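Local coordinates for cell wall surface anchor protein (Streptococcus agalactiae, PDB 4Z1P), which probably acts as a cell-wall-anchored streptococcal adhesin of the antigen I/II family, its paired C-terminal domains forming the wall-proximal part of the molecule, at residues Asp31-Gln36 against Asp136-Leu141; Asp184-Glu189 against Thr206-Gly211; Ile249-Gly254 against Leu287-Arg292. All blocks are in the same frame, centred on the assembly; numbering follows the deposited sequence.

Contact 1: Asp31-Gln36 against Asp136-Leu141; sequences DYVAKQ and DITYNL
Tyr32, Ala34 and Gln36 pair with Leu141, Tyr139 and Ile137 as the hydrogen-bonded positions of two antiparallel strands, each pair joined by both of its backbone N-H...O bonds. The shortest of these runs from Tyr139 N to Ala34 O, 2.6 Å. Between them sit the non-hydrogen-bonded pairs, Val33 with Asn140 and Lys35 with Thr138, on the other face.

On that face Lys35 is worth following outward. Its CB lies 4.2 Å from Ile137 O, and CG comes to 3.6 Å from Thr138 OG1. CD passes the same hydroxyl more loosely; a bend at chi3 lays CE 3.7 Å from Asp136 CB, and a further turn at chi4 sets NZ. That tip closes a salt bridge, Lys35 NZ to Asp136 OD2 at 3.0 Å, with the ammonium lying above the carboxylate plane, 43° out of it. Asn37 OD1 also accepts from this ammonium, while Asp136 OD1 takes the backbone N-H groups of Phe38 and Ser39, so both carboxylate oxygens are occupied. Farther along, Val33 CG1 presses on Thr138 CG2 at 3.5 Å, a tight methyl contact, and a water donates to both Tyr32 O and Asn140 OD1.

The opposite face is buried. Gln36 carries CG anti to its backbone N (chi1 176°) and runs out extended, its CB 3.8 Å from Tyr139 CE1. Its OE1 accepts the Tyr139 hydroxyl (OE1 to OH 2.7 Å) at the ring's edge, with amide and ring planes 45° apart. The Tyr139 ring itself stacks with Phe57 and meets Trp118, both on the facing five-stranded sheet. Two inner strands of a four-stranded antiparallel sheet, packed on a second sheet in this way, are consistent with the DE-variant immunoglobulin fold of antigen I/II C-terminal domains.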
loop_
_atom_site.group_PDB
_atom_site.type_symbol
_atom_site.label_atom_id
_atom_site.label_comp_id
_atom_site.label_asym_id
_atom_site.label_seq_id
_atom_site.Cartn_x
_atom_site.Cartn_y
_atom_site.Cartn_z
ATOM N N ASP A 31 -0.734 6.433 5.639
ATOM C CA ASP A 31 -0.784 7.213 6.869
ATOM C C ASP A 31 0.143 8.384 6.715
ATOM O O ASP A 31 1.364 8.244 6.824
ATOM C CB ASP A 31 -0.419 6.347 8.053
ATOM C CG ASP A 31 -1.447 5.213 8.217
ATOM O OD1 ASP A 31 -2.658 5.535 8.339
ATOM O OD2 ASP A 31 -1.073 4.017 8.177
ATOM N N TYR A 32 -0.477 9.530 6.503
ATOM C CA TYR A 32 0.274 10.737 6.234
ATOM C C TYR A 32 0.264 11.681 7.424
ATOM O O TYR A 32 -0.758 11.772 8.182
ATOM C CB TYR A 32 -0.352 11.454 5.076
ATOM C CG TYR A 32 -0.351 10.782 3.746
ATOM C CD1 TYR A 32 0.842 10.412 3.117
ATOM C CD2 TYR A 32 -1.487 10.699 3.011
ATOM C CE1 TYR A 32 0.842 9.852 1.830
ATOM C CE2 TYR A 32 -1.494 10.222 1.710
ATOM C CZ TYR A 32 -0.311 9.748 1.143
ATOM O OH TYR A 32 -0.340 9.178 -0.105
ATOM N N VAL A 33 1.355 12.440 7.526
ATOM C CA VAL A 33 1.481 13.448 8.512
ATOM C C VAL A 33 1.870 14.723 7.820
ATOM O O VAL A 33 2.935 14.824 7.193
ATOM C CB VAL A 33 2.489 13.127 9.632
ATOM C CG1 VAL A 33 2.528 14.270 10.645
ATOM C CG2 VAL A 33 2.216 11.807 10.250
ATOM N N ALA A 34 0.985 15.691 7.887
ATOM C CA ALA A 34 1.167 16.905 7.191
ATOM C C ALA A 34 1.252 18.017 8.138
ATOM O O ALA A 34 0.470 18.069 9.126
ATOM C CB ALA A 34 0.055 17.157 6.248
ATOM N N LYS A 35 2.132 18.958 7.817
ATOM C CA LYS A 35 2.337 20.129 8.660
ATOM C C LYS A 35 2.125 21.455 8.002
ATOM O O LYS A 35 2.717 21.759 6.969
ATOM C CB LYS A 35 3.731 20.148 9.248
ATOM C CG LYS A 35 3.865 19.317 10.480
ATOM C CD LYS A 35 5.162 19.619 11.201
ATOM C CE LYS A 35 5.062 20.901 11.994
ATOM N NZ LYS A 35 6.412 21.528 11.980
ATOM N N GLN A 36 1.337 22.259 8.686
ATOM C CA GLN A 36 0.957 23.613 8.313
ATOM C C GLN A 36 1.797 24.468 9.242
ATOM O O GLN A 36 1.594 24.469 10.515
ATOM C CB GLN A 36 -0.541 23.818 8.598
ATOM C CG GLN A 36 -1.060 25.232 8.341
ATOM C CD GLN A 36 -2.572 25.299 8.534
ATOM O OE1 GLN A 36 -3.146 24.505 9.273
ATOM N NE2 GLN A 36 -3.211 26.223 7.851
ATOM N N ASP A 136 2.541 25.581 14.947
ATOM C CA ASP A 136 2.343 24.809 13.723
ATOM C C ASP A 136 1.158 23.778 13.941
ATOM O O ASP A 136 0.931 23.297 15.069
ATOM C CB ASP A 136 3.516 23.962 13.494
ATOM C CG ASP A 136 4.844 24.782 13.209
ATOM O OD1 ASP A 136 4.752 25.932 12.860
ATOM O OD2 ASP A 136 5.916 24.173 13.353
ATOM N N ILE A 137 0.465 23.459 12.873
ATOM C CA ILE A 137 -0.694 22.546 12.964
ATOM C C ILE A 137 -0.317 21.249 12.239
ATOM O O ILE A 137 0.176 21.308 11.091
ATOM C CB ILE A 137 -1.916 23.174 12.249
ATOM C CG1 ILE A 137 -2.241 24.592 12.753
ATOM C CG2 ILE A 137 -3.134 22.300 12.346
ATOM C CD1 ILE A 137 -2.304 24.794 14.251
ATOM N N THR A 138 -0.561 20.097 12.852
ATOM C CA THR A 138 -0.276 18.826 12.263
ATOM C C THR A 138 -1.552 18.076 11.906
ATOM O O THR A 138 -2.473 17.907 12.774
ATOM C CB THR A 138 0.577 17.984 13.166
ATOM O OG1 THR A 138 1.834 18.645 13.386
ATOM C CG2 THR A 138 0.835 16.655 12.519
ATOM N N TYR A 139 -1.662 17.695 10.636
ATOM C CA TYR A 139 -2.817 16.931 10.175
ATOM C C TYR A 139 -2.414 15.499 10.063
ATOM O O TYR A 139 -1.452 15.185 9.323
ATOM C CB TYR A 139 -3.318 17.484 8.845
ATOM C CG TYR A 139 -3.803 18.885 8.857
ATOM C CD1 TYR A 139 -2.939 19.953 9.083
ATOM C CD2 TYR A 139 -5.093 19.170 8.555
ATOM C CE1 TYR A 139 -3.349 21.265 8.982
ATOM C CE2 TYR A 139 -5.570 20.462 8.524
ATOM C CZ TYR A 139 -4.731 21.524 8.731
ATOM O OH TYR A 139 -5.181 22.814 8.714
ATOM N N ASN A 140 -3.070 14.605 10.825
ATOM C CA ASN A 140 -2.844 13.179 10.634
ATOM C C ASN A 140 -3.934 12.664 9.737
ATOM O O ASN A 140 -5.120 12.587 10.120
ATOM C CB ASN A 140 -2.778 12.369 11.937
ATOM C CG ASN A 140 -1.371 12.287 12.520
ATOM O OD1 ASN A 140 -0.661 11.274 12.369
ATOM N ND2 ASN A 140 -0.965 13.333 13.173
ATOM N N LEU A 141 -3.531 12.278 8.552
ATOM C CA LEU A 141 -4.507 11.948 7.494
ATOM C C LEU A 141 -4.286 10.530 6.985
ATOM O O LEU A 141 -3.214 10.171 6.620
ATOM C CB LEU A 141 -4.382 12.889 6.357
ATOM C CG LEU A 141 -4.579 14.377 6.655
ATOM C CD1 LEU A 141 -4.193 15.184 5.409
ATOM C CD2 LEU A 141 -5.996 14.698 7.140
HETATM O O HOH W 1 -1.183 9.753 10.018
#

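Contact 2: Asp184-Glu189 against Thr206-Gly211; sequences DVLDKE and TYKLEG
Val185 and Tyr207 form the tight centre of an antiparallel edge pairing, in which the outermost strand 182-186 of a four-stranded sheet lies along its inner neighbour 204-210, as expected for an antigen I/II immunoglobulin-like domain. The two side chains run side by side into the protein. Val185 CG2 lies 3.5 Å from Tyr207 CE1, and CB sits almost as near to the same ring. To bring CG2 there, anti to the backbone N, Val185 takes the less common rotamer (chi1 50°) that wedges CG1 between N and the carbonyl carbon. Val330 of strand 323-333 touches both side chains, and the Tyr207 hydroxyl is hydrogen-bonded to Asp236.

The other face packs more loosely. Leu186 CD1 reaches only the base of Lys208, 4.0 Å from its CB, and the lysine then runs on, extended, and leaves the contact. Its NZ stays 6.7 Å from Asp184 OD2, so any attraction between these charges would act at a distance.

Backbone bonds tie Asp184 to Lys208 and Leu186 to Thr206, two to each pair; beyond Leu186 the first segment turns off and water takes over. One water donates to Asp187 O and bonds to Thr206 OG1 (water to OG1 2.6 Å). A second bonds to the same hydroxyl and accepts from Glu189 N at 3.0 Å. At the far end Asp184 turns its carboxylate to its own strand: its OD1, also bonded to Ser193 OG, accepts the following N-H, that of Val185 N, at 2.7 Å, the donor arriving from above the carboxylate plane.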
loop_
_atom_site.group_PDB
_atom_site.type_symbol
_atom_site.label_atom_id
_atom_site.label_comp_id
_atom_site.label_asym_id
_atom_site.label_seq_id
_atom_site.Cartn_x
_atom_site.Cartn_y
_atom_site.Cartn_z
ATOM N N ASP A 184 1.133 -23.753 -13.350
ATOM C CA ASP A 184 1.422 -24.597 -14.483
ATOM C C ASP A 184 1.329 -26.043 -14.000
ATOM O O ASP A 184 1.262 -26.306 -12.774
ATOM C CB ASP A 184 2.782 -24.310 -15.117
ATOM C CG ASP A 184 2.863 -24.804 -16.564
ATOM O OD1 ASP A 184 1.907 -25.471 -17.106
ATOM O OD2 ASP A 184 3.892 -24.539 -17.187
ATOM N N VAL A 185 1.164 -26.939 -14.967
ATOM C CA VAL A 185 1.128 -28.399 -14.681
ATOM C C VAL A 185 2.200 -29.012 -15.544
ATOM O O VAL A 185 2.296 -28.709 -16.742
ATOM C CB VAL A 185 -0.264 -29.067 -14.786
ATOM C CG1 VAL A 185 -0.986 -28.751 -16.079
ATOM C CG2 VAL A 185 -0.131 -30.581 -14.553
ATOM N N LEU A 186 3.097 -29.768 -14.888
ATOM C CA LEU A 186 4.344 -30.187 -15.523
ATOM C C LEU A 186 4.407 -31.699 -15.395
ATOM O O LEU A 186 3.728 -32.315 -14.511
ATOM C CB LEU A 186 5.581 -29.603 -14.862
ATOM C CG LEU A 186 5.627 -28.153 -14.395
ATOM C CD1 LEU A 186 6.852 -27.779 -13.574
ATOM C CD2 LEU A 186 5.562 -27.313 -15.637
ATOM N N ASP A 187 5.209 -32.310 -16.246
ATOM C CA ASP A 187 5.481 -33.758 -16.055
ATOM C C ASP A 187 6.322 -33.992 -14.790
ATOM O O ASP A 187 6.233 -35.048 -14.158
ATOM C CB ASP A 187 6.129 -34.363 -17.280
ATOM C CG ASP A 187 7.413 -33.714 -17.650
ATOM O OD1 ASP A 187 7.709 -32.557 -17.251
ATOM O OD2 ASP A 187 8.096 -34.337 -18.455
ATOM N N LYS A 188 7.106 -32.991 -14.411
ATOM C CA LYS A 188 7.876 -33.011 -13.178
ATOM C C LYS A 188 8.496 -31.641 -13.019
ATOM O O LYS A 188 8.649 -30.899 -14.006
ATOM C CB LYS A 188 9.074 -33.984 -13.306
ATOM C CG LYS A 188 9.958 -33.624 -14.512
ATOM C CD LYS A 188 11.466 -33.734 -14.306
ATOM C CE LYS A 188 11.977 -35.077 -14.794
ATOM N NZ LYS A 188 11.273 -36.143 -14.017
ATOM N N GLU A 189 8.933 -31.353 -11.808
ATOM C CA GLU A 189 9.706 -30.148 -11.512
ATOM C C GLU A 189 10.877 -30.089 -12.473
ATOM O O GLU A 189 11.457 -31.136 -12.783
ATOM C CB GLU A 189 10.188 -30.174 -10.083
ATOM C CG GLU A 189 11.079 -28.994 -9.764
ATOM C CD GLU A 189 11.624 -29.047 -8.347
ATOM O OE1 GLU A 189 11.428 -30.068 -7.640
ATOM O OE2 GLU A 189 12.216 -28.032 -7.957
ATOM N N THR A 206 3.132 -32.809 -11.681
ATOM C CA THR A 206 3.501 -31.795 -10.694
ATOM C C THR A 206 2.821 -30.463 -11.011
ATOM O O THR A 206 3.020 -29.925 -12.082
ATOM C CB THR A 206 5.006 -31.596 -10.745
ATOM O OG1 THR A 206 5.633 -32.819 -10.332
ATOM C CG2 THR A 206 5.505 -30.461 -9.768
ATOM N N TYR A 207 2.059 -29.929 -10.065
ATOM C CA TYR A 207 1.615 -28.542 -10.167
ATOM C C TYR A 207 2.685 -27.583 -9.678
ATOM O O TYR A 207 3.251 -27.735 -8.588
ATOM C CB TYR A 207 0.318 -28.369 -9.399
ATOM C CG TYR A 207 -0.775 -29.250 -9.982
ATOM C CD1 TYR A 207 -1.175 -29.100 -11.292
ATOM C CD2 TYR A 207 -1.403 -30.217 -9.194
ATOM C CE1 TYR A 207 -2.172 -29.888 -11.844
ATOM C CE2 TYR A 207 -2.396 -31.048 -9.718
ATOM C CZ TYR A 207 -2.752 -30.907 -11.046
ATOM O OH TYR A 207 -3.692 -31.704 -11.510
ATOM N N LYS A 208 2.977 -26.581 -10.505
ATOM C CA LYS A 208 3.886 -25.531 -10.123
ATOM C C LYS A 208 3.075 -24.237 -9.809
ATOM O O LYS A 208 2.372 -23.730 -10.680
ATOM C CB LYS A 208 4.871 -25.257 -11.243
ATOM C CG LYS A 208 5.840 -24.134 -10.889
ATOM C CD LYS A 208 6.772 -23.833 -12.038
ATOM C CE LYS A 208 7.790 -22.792 -11.606
ATOM N NZ LYS A 208 8.438 -22.176 -12.795
ATOM N N LEU A 209 3.166 -23.774 -8.564
ATOM C CA LEU A 209 2.584 -22.513 -8.138
ATOM C C LEU A 209 3.689 -21.496 -8.047
ATOM O O LEU A 209 4.572 -21.624 -7.219
ATOM C CB LEU A 209 1.899 -22.693 -6.835
ATOM C CG LEU A 209 0.851 -23.816 -6.867
ATOM C CD1 LEU A 209 0.178 -23.899 -5.532
ATOM C CD2 LEU A 209 -0.222 -23.715 -7.991
ATOM N N GLU A 210 3.686 -20.525 -8.964
ATOM C CA GLU A 210 4.725 -19.497 -9.029
ATOM C C GLU A 210 4.264 -18.368 -8.126
ATOM O O GLU A 210 3.360 -17.584 -8.471
ATOM C CB GLU A 210 4.938 -18.969 -10.458
ATOM C CG GLU A 210 5.432 -20.004 -11.440
ATOM C CD GLU A 210 5.430 -19.496 -12.903
ATOM O OE1 GLU A 210 5.030 -20.311 -13.770
ATOM O OE2 GLU A 210 5.802 -18.302 -13.142
ATOM N N GLY A 211 4.859 -18.288 -6.951
ATOM C CA GLY A 211 4.556 -17.169 -6.042
ATOM C C GLY A 211 4.957 -15.807 -6.538
ATOM O O GLY A 211 5.818 -15.644 -7.416
HETATM O O HOH W 2 5.184 -35.213 -11.365
HETATM O O HOH W 3 8.008 -32.905 -9.462
#

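Contact 3: Ile249-Gly254 against Leu287-Arg292; sequences ITLKDG and LAQVSR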
loop_
_atom_site.group_PDB
_atom_site.type_symbol
_atom_site.label_atom_id
_atom_site.label_comp_id
_atom_site.label_asym_id
_atom_site.label_seq_id
_atom_site.Cartn_x
_atom_site.Cartn_y
_atom_site.Cartn_z
ATOM N N ILE A 249 17.382 -14.182 -0.875
ATOM C CA ILE A 249 16.684 -13.519 0.213
ATOM C C ILE A 249 17.698 -13.064 1.254
ATOM O O ILE A 249 18.497 -13.869 1.753
ATOM C CB ILE A 249 15.708 -14.483 0.851
ATOM C CG1 ILE A 249 14.715 -15.022 -0.192
ATOM C CG2 ILE A 249 14.986 -13.813 2.008
ATOM C CD1 ILE A 249 13.928 -16.252 0.268
ATOM N N THR A 250 17.693 -11.780 1.584
ATOM C CA THR A 250 18.519 -11.288 2.700
ATOM C C THR A 250 17.661 -10.971 3.918
ATOM O O THR A 250 16.597 -10.292 3.821
ATOM C CB THR A 250 19.349 -10.073 2.236
ATOM O OG1 THR A 250 20.167 -10.481 1.141
ATOM C CG2 THR A 250 20.242 -9.472 3.372
ATOM N N LEU A 251 18.112 -11.423 5.080
ATOM C CA LEU A 251 17.382 -11.219 6.301
ATOM C C LEU A 251 17.862 -9.904 6.908
ATOM O O LEU A 251 18.822 -9.273 6.427
ATOM C CB LEU A 251 17.573 -12.392 7.288
ATOM C CG LEU A 251 17.241 -13.804 6.785
ATOM C CD1 LEU A 251 17.245 -14.920 7.845
ATOM C CD2 LEU A 251 15.922 -13.824 6.015
ATOM N N LYS A 252 17.223 -9.518 7.985
ATOM C CA LYS A 252 17.602 -8.267 8.693
ATOM C C LYS A 252 19.012 -8.296 9.337
ATOM O O LYS A 252 19.687 -7.283 9.330
ATOM C CB LYS A 252 16.509 -7.885 9.719
ATOM C CG LYS A 252 15.257 -7.414 9.013
ATOM C CD LYS A 252 14.097 -7.121 9.944
ATOM C CE LYS A 252 12.929 -6.563 9.161
ATOM N NZ LYS A 252 11.708 -6.510 10.020
ATOM N N ASP A 253 19.459 -9.445 9.838
ATOM C CA ASP A 253 20.830 -9.573 10.360
ATOM C C ASP A 253 21.913 -9.635 9.252
ATOM O O ASP A 253 23.096 -9.747 9.575
ATOM C CB ASP A 253 20.938 -10.802 11.257
ATOM C CG ASP A 253 20.797 -12.096 10.488
ATOM O OD1 ASP A 253 20.667 -12.041 9.253
ATOM O OD2 ASP A 253 20.771 -13.170 11.110
ATOM N N GLY A 254 21.513 -9.576 7.968
ATOM C CA GLY A 254 22.434 -9.686 6.837
ATOM C C GLY A 254 22.612 -11.092 6.234
ATOM O O GLY A 254 23.200 -11.234 5.186
ATOM N N LEU A 287 9.027 -14.635 8.094
ATOM C CA LEU A 287 8.683 -13.520 7.202
ATOM C C LEU A 287 9.099 -12.186 7.842
ATOM O O LEU A 287 9.626 -11.306 7.171
ATOM C CB LEU A 287 7.171 -13.532 6.944
ATOM C CG LEU A 287 6.684 -14.637 5.981
ATOM C CD1 LEU A 287 5.155 -14.686 5.843
ATOM C CD2 LEU A 287 7.321 -14.556 4.636
ATOM N N ALA A 288 8.911 -12.091 9.152
ATOM C CA ALA A 288 9.318 -10.893 9.927
ATOM C C ALA A 288 10.825 -10.597 9.803
ATOM O O ALA A 288 11.242 -9.456 9.945
ATOM C CB ALA A 288 8.934 -11.097 11.389
ATOM N N GLN A 289 11.642 -11.627 9.534
ATOM C CA GLN A 289 13.080 -11.446 9.452
ATOM C C GLN A 289 13.535 -11.038 8.109
ATOM O O GLN A 289 14.730 -10.688 7.973
ATOM C CB GLN A 289 13.853 -12.730 9.804
ATOM C CG GLN A 289 13.711 -13.221 11.233
ATOM C CD GLN A 289 14.098 -14.691 11.333
ATOM O OE1 GLN A 289 15.269 -15.028 11.149
ATOM N NE2 GLN A 289 13.122 -15.565 11.587
ATOM N N VAL A 290 12.672 -11.060 7.089
ATOM C CA VAL A 290 13.155 -10.599 5.770
ATOM C C VAL A 290 13.386 -9.087 5.742
ATOM O O VAL A 290 12.507 -8.319 6.173
ATOM C CB VAL A 290 12.199 -11.006 4.619
ATOM C CG1 VAL A 290 12.827 -10.669 3.237
ATOM C CG2 VAL A 290 11.922 -12.513 4.722
ATOM N N SER A 291 14.555 -8.666 5.261
ATOM C CA SER A 291 14.814 -7.239 5.128
ATOM C C SER A 291 13.889 -6.541 4.152
ATOM O O SER A 291 13.621 -7.074 3.074
ATOM C CB SER A 291 16.219 -7.047 4.652
ATOM O OG SER A 291 16.472 -5.692 4.387
ATOM N N ARG A 292 13.479 -5.296 4.433
ATOM C CA ARG A 292 12.661 -4.554 3.459
ATOM C C ARG A 292 13.432 -4.236 2.193
ATOM O O ARG A 292 12.852 -3.955 1.143
ATOM C CB ARG A 292 12.168 -3.213 4.035
ATOM C CG ARG A 292 11.137 -3.463 5.091
ATOM C CD ARG A 292 10.445 -2.188 5.437
ATOM N NE ARG A 292 9.518 -2.399 6.502
ATOM C CZ ARG A 292 8.862 -1.384 7.059
ATOM N NH1 ARG A 292 9.080 -0.138 6.611
ATOM N NH2 ARG A 292 8.003 -1.606 8.023
#
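Leu251 and Val290 meet in a single backbone bridge where the touching parts, 249-252 and 288-291, run 102° apart, with Ser291 N donating to Thr250 O at 3.0 Å and Lys252 N to Gln289 O at 2.8 Å. Each segment bends here through a type I turn, Leu251-Gly254 on one side and Leu287-Val290 on the other.

Lys252, extended beyond CG, lays that CG 3.5 Å from Gln289 O and carries NZ to Ala288 O, at 3.0 Å and nearly in line with that carbonyl. One lysine thus meets two successive carbonyls, the first through its backbone N-H and the second through its ammonium.

Leu251 meets the glutamine carbonyl too: its CB rests 3.4 Å from Gln289 O, and CD1 brushes the OE1 end of the glutamine, whose NE2 is bonded to Asp285 O. On the buried side Ile249 CG2 crosses Val290 CG1 at 4.0 Å, with Phe296 also touching the isoleucine. At the margin of the C-terminal immunoglobulin-like domain, the type I turn of a short beta hairpin, 249-250 with 256-257, thus packs against the type I turn at the end of helix 284-287.

The three contacts lie in series along the chain and none touches another. Contacts 1 and 2 occupy corresponding four-stranded sheets of two like-built domains, with centres about 49 Å apart on opposite sides of the chain's centre; contact 1 joins the two inner strands, contact 2 the first edge strand to its neighbour. Contact 3 shares the second domain with contact 2, about 27 Å between centres, and belongs to loops instead of the main sheets. Its nearest atoms are about 11 Å from contact 1, and a salt bridge from Arg292 to Asp13 spans the two domains. All three are structural packing within an adhesin.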